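Local atomic coordinates of lytic polysaccharide monooxygenase (Neurospora crassa, PDB entry 4QI8), a protein that probably cleaves the glycosidic bonds of cellulose by oxidation, using a single active-site copper ion, molecular oxygen and a supply of electrons from a reductant. Residues A15-Y19 against V20-D24; R82-D85 against G86-I89. One frame throughout, in Å; residues are numbered along the deposited sequence.

In the fold
Contact 1 (15-19 with 20-24) comes first along the chain, in the long loop between strand 3-8 and helix 39-42; contact 2 (82-85 with 86-89) follows in the loop from strand 76-82 to strand 99-104. Their centres lie about 20 Å apart on the beta-sandwich of this AA9 enzyme, yet the two meet where Arg21 NH2 comes within 2.7 Å of Ile89 O. Contact 1 rests on strands 3-8 and 155-166, and contact 2 on strand 134-144, which pairs with 155-166 in the six-stranded sheet. Contact 1 thus bridges both sheets of the sandwich, whereas contact 2 is a turn remote from the annotated sites.

Contact 1: A15-Y19 against V20-D24; sequences ADWQY and VRRAD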
ATOM      1  N   ALA A  15     -17.547  -1.401   6.621  1.00 15.22           N
ATOM      2  CA  ALA A  15     -17.654  -0.112   7.265  1.00 10.40           C
ATOM      3  C   ALA A  15     -16.244   0.480   7.282  1.00  8.57           C
ATOM      4  O   ALA A  15     -15.247  -0.262   7.200  1.00 10.05           O
ATOM      5  CB  ALA A  15     -18.176  -0.278   8.675  1.00 10.70           C
ATOM      6  N   ASP A  16     -16.142   1.803   7.392  1.00  8.04           N
ATOM      7  CA  ASP A  16     -14.835   2.416   7.558  1.00  8.43           C
ATOM      8  C   ASP A  16     -14.115   1.806   8.750  1.00  7.70           C
ATOM      9  O   ASP A  16     -14.684   1.697   9.835  1.00  8.61           O
ATOM     10  CB  ASP A  16     -14.960   3.918   7.787  1.00 10.26           C
ATOM     11  CG  ASP A  16     -15.355   4.690   6.533  1.00 11.76           C
ATOM     12  OD1 ASP A  16     -15.342   4.112   5.430  1.00 13.69           O
ATOM     13  OD2 ASP A  16     -15.642   5.906   6.648  1.00 15.17           O
ATOM     14  N   TRP A  17     -12.862   1.426   8.525  1.00  8.52           N
ATOM     15  CA  TRP A  17     -11.961   0.894   9.550  1.00  9.07           C
ATOM     16  C   TRP A  17     -12.464  -0.411  10.168  1.00  9.55           C
ATOM     17  O   TRP A  17     -12.039  -0.799  11.258  1.00 12.38           O
ATOM     18  CB  TRP A  17     -11.666   1.941  10.625  1.00 10.95           C
ATOM     19  CG  TRP A  17     -11.354   3.296  10.062  1.00  8.93           C
ATOM     20  CD1 TRP A  17     -12.078   4.428  10.250  1.00 11.54           C
ATOM     21  CD2 TRP A  17     -10.248   3.665   9.215  1.00  7.46           C
ATOM     22  NE1 TRP A  17     -11.498   5.477   9.595  1.00  9.78           N
ATOM     23  CE2 TRP A  17     -10.374   5.039   8.947  1.00  8.51           C
ATOM     24  CE3 TRP A  17      -9.157   2.974   8.675  1.00  6.73           C
ATOM     25  CZ2 TRP A  17      -9.462   5.737   8.152  1.00  8.69           C
ATOM     26  CZ3 TRP A  17      -8.242   3.678   7.889  1.00  6.81           C
ATOM     27  CH2 TRP A  17      -8.403   5.040   7.636  1.00  7.50           C
ATOM     28  N   GLN A  18     -13.309  -1.135   9.444  1.00  9.41           N
ATOM     29  CA  GLN A  18     -13.766  -2.432   9.930  1.00  9.97           C
ATOM     30  C   GLN A  18     -12.677  -3.482   9.752  1.00  7.99           C
ATOM     31  O   GLN A  18     -12.317  -4.167  10.703  1.00 10.65           O
ATOM     32  CB  GLN A  18     -15.043  -2.881   9.231  1.00 10.72           C
ATOM     33  CG  GLN A  18     -15.522  -4.230   9.734  1.00 12.18           C
ATOM     34  CD  GLN A  18     -16.792  -4.678   9.077  1.00 14.74           C
ATOM     35  OE1 GLN A  18     -17.233  -4.091   8.091  1.00 15.40           O
ATOM     36  NE2 GLN A  18     -17.396  -5.723   9.620  1.00 15.15           N
ATOM     37  N   TYR A  19     -12.153  -3.598   8.534  1.00  6.61           N
ATOM     38  CA  TYR A  19     -11.077  -4.536   8.215  1.00  6.81           C
ATOM     39  C   TYR A  19      -9.740  -3.825   8.029  1.00  6.38           C
ATOM     40  O   TYR A  19      -8.738  -4.466   7.751  1.00  8.48           O
ATOM     41  CB  TYR A  19     -11.426  -5.306   6.940  1.00  8.11           C
ATOM     42  CG  TYR A  19     -12.671  -6.135   7.071  1.00  9.06           C
ATOM     43  CD1 TYR A  19     -12.662  -7.311   7.787  1.00 11.01           C
ATOM     44  CD2 TYR A  19     -13.861  -5.750   6.484  1.00 14.29           C
ATOM     45  CE1 TYR A  19     -13.796  -8.086   7.920  1.00 14.42           C
ATOM     46  CE2 TYR A  19     -15.004  -6.527   6.616  1.00 15.81           C
ATOM     47  CZ  TYR A  19     -14.959  -7.687   7.330  1.00 16.20           C
ATOM     48  OH  TYR A  19     -16.101  -8.444   7.447  1.00 19.94           O
ATOM     49  N   VAL A  20      -9.740  -2.501   8.160  1.00  6.20           N
ATOM     50  CA  VAL A  20      -8.548  -1.692   7.987  1.00  5.55           C
ATOM     51  C   VAL A  20      -8.182  -1.084   9.332  1.00  5.46           C
ATOM     52  O   VAL A  20      -9.027  -0.487  10.000  1.00  6.35           O
ATOM     53  CB  VAL A  20      -8.790  -0.593   6.933  1.00  5.97           C
ATOM     54  CG1 VAL A  20      -7.567   0.303   6.798  1.00  6.24           C
ATOM     55  CG2 VAL A  20      -9.167  -1.215   5.589  1.00  7.27           C
ATOM     56  N   ARG A  21      -6.938  -1.285   9.755  1.00  5.25           N
ATOM     57  CA  ARG A  21      -6.435  -0.677  10.978  1.00  5.86           C
ATOM     58  C   ARG A  21      -6.613   0.827  10.898  1.00  5.24           C
ATOM     59  O   ARG A  21      -6.253   1.436   9.895  1.00  5.35           O
ATOM     60  CB  ARG A  21      -4.968  -1.050  11.156  1.00  6.00           C
ATOM     61  CG  ARG A  21      -4.785  -2.536  11.396  1.00  6.47           C
ATOM     62  CD  ARG A  21      -3.354  -2.917  11.717  1.00  7.12           C
ATOM     63  NE  ARG A  21      -3.274  -4.324  12.093  1.00  6.95           N
ATOM     64  CZ  ARG A  21      -2.148  -4.998  12.293  1.00  8.06           C
ATOM     65  NH1 ARG A  21      -0.964  -4.407  12.142  1.00  8.06           N
ATOM     66  NH2 ARG A  21      -2.212  -6.275  12.650  1.00  8.51           N
ATOM     67  N   ARG A  22      -7.172   1.445  11.934  1.00  5.38           N
ATOM     68  CA  ARG A  22      -7.490   2.856  11.794  1.00  5.82           C
ATOM     69  C   ARG A  22      -6.206   3.676  11.662  1.00  5.64           C
ATOM     70  O   ARG A  22      -5.343   3.688  12.544  1.00  6.25           O
ATOM     71  CB  ARG A  22      -8.359   3.397  12.929  1.00  7.37           C
ATOM     72  CG  ARG A  22      -8.845   4.818  12.602  1.00  8.03           C
ATOM     73  CD  ARG A  22      -9.991   5.291  13.437  1.00  8.99           C
ATOM     74  NE  ARG A  22      -9.534   5.683  14.751  1.00 10.01           N
ATOM     75  CZ  ARG A  22     -10.334   6.183  15.690  1.00 10.50           C
ATOM     76  NH1 ARG A  22     -11.630   6.352  15.454  1.00 14.73           N
ATOM     77  NH2 ARG A  22      -9.833   6.529  16.873  1.00 11.58           N
ATOM     78  N   ALA A  23      -6.077   4.359  10.535  1.00  5.26           N
ATOM     79  CA  ALA A  23      -4.891   5.147  10.256  1.00  4.62           C
ATOM     80  C   ALA A  23      -4.905   6.430  11.058  1.00  4.91           C
ATOM     81  O   ALA A  23      -5.969   6.985  11.359  1.00  5.27           O
ATOM     82  CB  ALA A  23      -4.822   5.458   8.768  1.00  5.46           C
ATOM     83  N   ASP A  24      -3.715   6.933  11.358  1.00  4.90           N
ATOM     84  CA  ASP A  24      -3.593   8.127  12.170  1.00  5.21           C
ATOM     85  C   ASP A  24      -4.130   9.373  11.462  1.00  5.29           C
ATOM     86  O   ASP A  24      -4.311  10.396  12.127  1.00  5.58           O
ATOM     87  CB  ASP A  24      -2.141   8.375  12.598  1.00  4.85           C
ATOM     88  CG  ASP A  24      -1.629   7.403  13.648  1.00  5.45           C
ATOM     89  OD1 ASP A  24      -2.438   6.742  14.334  1.00  6.64           O
ATOM     90  OD2 ASP A  24      -0.385   7.330  13.787  1.00  6.10           O
TER
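The indole of Trp17 folds back over the backbone that follows it and meets Val20, Arg22 and Ala23 in turn. Arg22 supplies the aliphatic part of its side chain: CG stands 3.8 Å from the centroid of the Trp17 five-membered ring and only 6° off its normal, a CH-pi contact. Over the same face, towards the benzene end, lies the backbone N of Ala23, 3.5 Å from Trp17 CZ3. The Arg22 guanidinium stands about perpendicular to this indole and does not stack on it; its cation-pi partner is Trp26. Val20 approaches from the rim instead, with CG1 3.6 Å from Trp17 CZ3, near the ring plane. Its O takes a CA-H...O contact from Trp17 CA at 3.3 Å, while its buried N has no partner in the model. The methyl of Ala23 touches the benzene ring, CB to Trp17 CH2 being 3.8 Å.

Two torsions set up this meeting. Trp17 CG lies anti to its own carbonyl carbon (chi1 -45°), while Arg22 CG is anti to its backbone N (chi1 -171°), which brings its methylene over the indole. Behind them, a type II beta turn from Ala15 to Gln18 is closed by Gln18 N to Ala15 O at 3.1 Å. Gln18 OE1 reinforces it by accepting from Ala15 N, also at 3.1 Å. Further out, Val20 packs on Ser159 and Ala161 of strand 155-166. The result is a loop whose tryptophan packs against its own following chain and also touches Thr3 and Pro5 of strand 3-8, a connection joining the two sheets of the AA9 beta-sandwich, with the side chain of Ala23 about 14 Å from the bound copper.

Contact 2: R82-D85 against G86-I89; sequences RVPD and GQDI
Val83 reaches across the mouth of a tight turn to Gln87 and Ile89, while Arg82, just before it, braces the near limb. Arg82 grips Asp85 end-on, NH1 and NH2 both donating to OD1, with that oxygen close to the guanidinium plane. The shorter bond, from Arg82 NH2 at 2.9 Å, uses the syn lone pair of Asp85 OD1; NH1 comes from above the carboxylate plane. Arg82 NH2 also donates to Ser133 O.

The two methyls of Val83 divide the work: CG1, anti to the backbone N (chi1 179°), sits 3.4 Å from Gln87 O, and CG2 packs 3.8 Å from Ile89 CG1. Val83 and Ile89 both touch Ser135 of strand 134-144. A glycine here would probably open a gap beside Ile89 CG1 and deprive Gln87 O and CB of the methyl that lies against them.

Pro84 begins a type II beta turn, its O accepting from Gln87 N at 3.0 Å with an N-H...O angle of 159°. Its CB also lies 4.0 Å from Gln87 CG. Asp85 and Gly86 occupy the central positions; with phi 90° at Gly86, a CB would clash with Asp85 O. That carbonyl accepts from a water at 2.6 Å, and the same water accepts from Gln87 NE2.

The backbone bond and the water bridge thus hold the Pro84-Gln87 turn itself, the Arg82-Asp85 salt bridge links it to the end of strand 76-82, and the Val83-Ile89 contact closes the base: polar bonds shape the solvent-facing turn, and apolar contact seats its buried foot.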
ATOM      1  N   ARG A  82       2.868 -11.713   5.382  1.00  8.17           N
ATOM      2  CA  ARG A  82       2.209 -12.864   5.979  1.00  8.78           C
ATOM      3  C   ARG A  82       2.529 -12.986   7.464  1.00  9.19           C
ATOM      4  O   ARG A  82       3.687 -13.077   7.881  1.00 10.10           O
ATOM      5  CB  ARG A  82       2.617 -14.151   5.264  1.00  9.40           C
ATOM      6  CG  ARG A  82       1.828 -15.356   5.744  1.00 10.45           C
ATOM      7  CD  ARG A  82       2.211 -16.623   5.006  1.00 11.20           C
ATOM      8  NE  ARG A  82       1.433 -17.788   5.430  1.00 12.52           N
ATOM      9  CZ  ARG A  82       1.666 -18.500   6.530  1.00 12.98           C
ATOM     10  NH1 ARG A  82       2.662 -18.193   7.352  1.00 14.90           N
ATOM     11  NH2 ARG A  82       0.901 -19.547   6.804  1.00 15.36           N
ATOM     12  N   VAL A  83       1.480 -13.029   8.271  1.00  9.35           N
ATOM     13  CA  VAL A  83       1.631 -13.222   9.699  1.00  9.44           C
ATOM     14  C   VAL A  83       2.228 -14.615   9.967  1.00 11.22           C
ATOM     15  O   VAL A  83       1.740 -15.593   9.418  1.00 11.72           O
ATOM     16  CB  VAL A  83       0.263 -13.122  10.386  1.00 10.23           C
ATOM     17  CG1 VAL A  83       0.407 -13.339  11.878  0.86 10.50           C
ATOM     18  CG2 VAL A  83      -0.416 -11.777  10.097  0.83  8.66           C
ATOM     19  N   PRO A  84       3.278 -14.716  10.812  1.00 11.94           N
ATOM     20  CA  PRO A  84       3.854 -16.034  11.085  1.00 13.87           C
ATOM     21  C   PRO A  84       2.860 -16.983  11.721  1.00 15.11           C
ATOM     22  O   PRO A  84       1.982 -16.566  12.484  1.00 14.42           O
ATOM     23  CB  PRO A  84       4.980 -15.730  12.077  1.00 15.83           C
ATOM     24  CG  PRO A  84       5.318 -14.318  11.861  1.00 15.87           C
ATOM     25  CD  PRO A  84       4.034 -13.644  11.480  1.00 12.34           C
ATOM     26  N   ASP A  85       3.024 -18.265  11.418  1.00 17.43           N
ATOM     27  CA  ASP A  85       2.217 -19.300  12.039  1.00 19.40           C
ATOM     28  C   ASP A  85       2.298 -19.167  13.553  1.00 16.25           C
ATOM     29  O   ASP A  85       3.376 -18.994  14.118  1.00 18.31           O
ATOM     30  CB  ASP A  85       2.703 -20.691  11.623  1.00 19.31           C
ATOM     31  CG  ASP A  85       2.426 -21.001  10.163  1.00 23.86           C
ATOM     32  OD1 ASP A  85       1.726 -20.212   9.491  1.00 20.39           O
ATOM     33  OD2 ASP A  85       2.913 -22.051   9.687  1.00 26.25           O
ATOM     34  N   GLY A  86       1.147 -19.213  14.208  1.00 17.08           N
ATOM     35  CA  GLY A  86       1.104 -19.170  15.658  1.00 16.75           C
ATOM     36  C   GLY A  86       1.004 -17.775  16.244  1.00 17.17           C
ATOM     37  O   GLY A  86       0.821 -17.627  17.455  1.00 19.75           O
ATOM     38  N   GLN A  87       1.129 -16.756  15.400  1.00 15.07           N
ATOM     39  CA  GLN A  87       0.904 -15.378  15.817  1.00 13.54           C
ATOM     40  C   GLN A  87      -0.492 -14.931  15.406  1.00 13.27           C
ATOM     41  O   GLN A  87      -0.987 -15.289  14.346  1.00 14.89           O
ATOM     42  CB  GLN A  87       1.951 -14.458  15.196  1.00 13.36           C
ATOM     43  CG  GLN A  87       3.365 -14.746  15.657  1.00 20.00           C
ATOM     44  CD  GLN A  87       3.532 -14.575  17.152  1.00 24.08           C
ATOM     45  OE1 GLN A  87       3.442 -13.464  17.674  1.00 26.70           O
ATOM     46  NE2 GLN A  87       3.768 -15.679  17.852  1.00 25.84           N
ATOM     47  N   ASP A  88      -1.115 -14.132  16.255  1.00 13.14           N
ATOM     48  CA  ASP A  88      -2.436 -13.587  15.995  1.00 11.91           C
ATOM     49  C   ASP A  88      -2.306 -12.306  15.191  1.00 10.72           C
ATOM     50  O   ASP A  88      -1.601 -11.400  15.602  1.00 11.40           O
ATOM     51  CB  ASP A  88      -3.079 -13.294  17.347  1.00 14.02           C
ATOM     52  CG  ASP A  88      -4.537 -12.868  17.251  1.00 16.29           C
ATOM     53  OD1 ASP A  88      -4.959 -12.307  16.217  1.00 16.84           O
ATOM     54  OD2 ASP A  88      -5.261 -13.079  18.249  1.00 19.22           O
ATOM     55  N   ILE A  89      -3.007 -12.223  14.068  1.00 10.57           N
ATOM     56  CA  ILE A  89      -2.932 -11.044  13.224  1.00 10.02           C
ATOM     57  C   ILE A  89      -3.245  -9.753  13.983  1.00  9.66           C
ATOM     58  O   ILE A  89      -2.628  -8.733  13.704  1.00 11.45           O
ATOM     59  CB  ILE A  89      -3.827 -11.189  11.985  1.00 11.31           C
ATOM     60  CG1 ILE A  89      -3.661  -9.965  11.075  1.00 11.84           C
ATOM     61  CG2 ILE A  89      -5.277 -11.406  12.371  1.00 11.35           C
ATOM     62  CD1 ILE A  89      -4.067 -10.193   9.659  1.00 12.80           C
TER
HETATM   63  O   HOH W   1       4.396 -18.309  16.419  1.00 24.00           O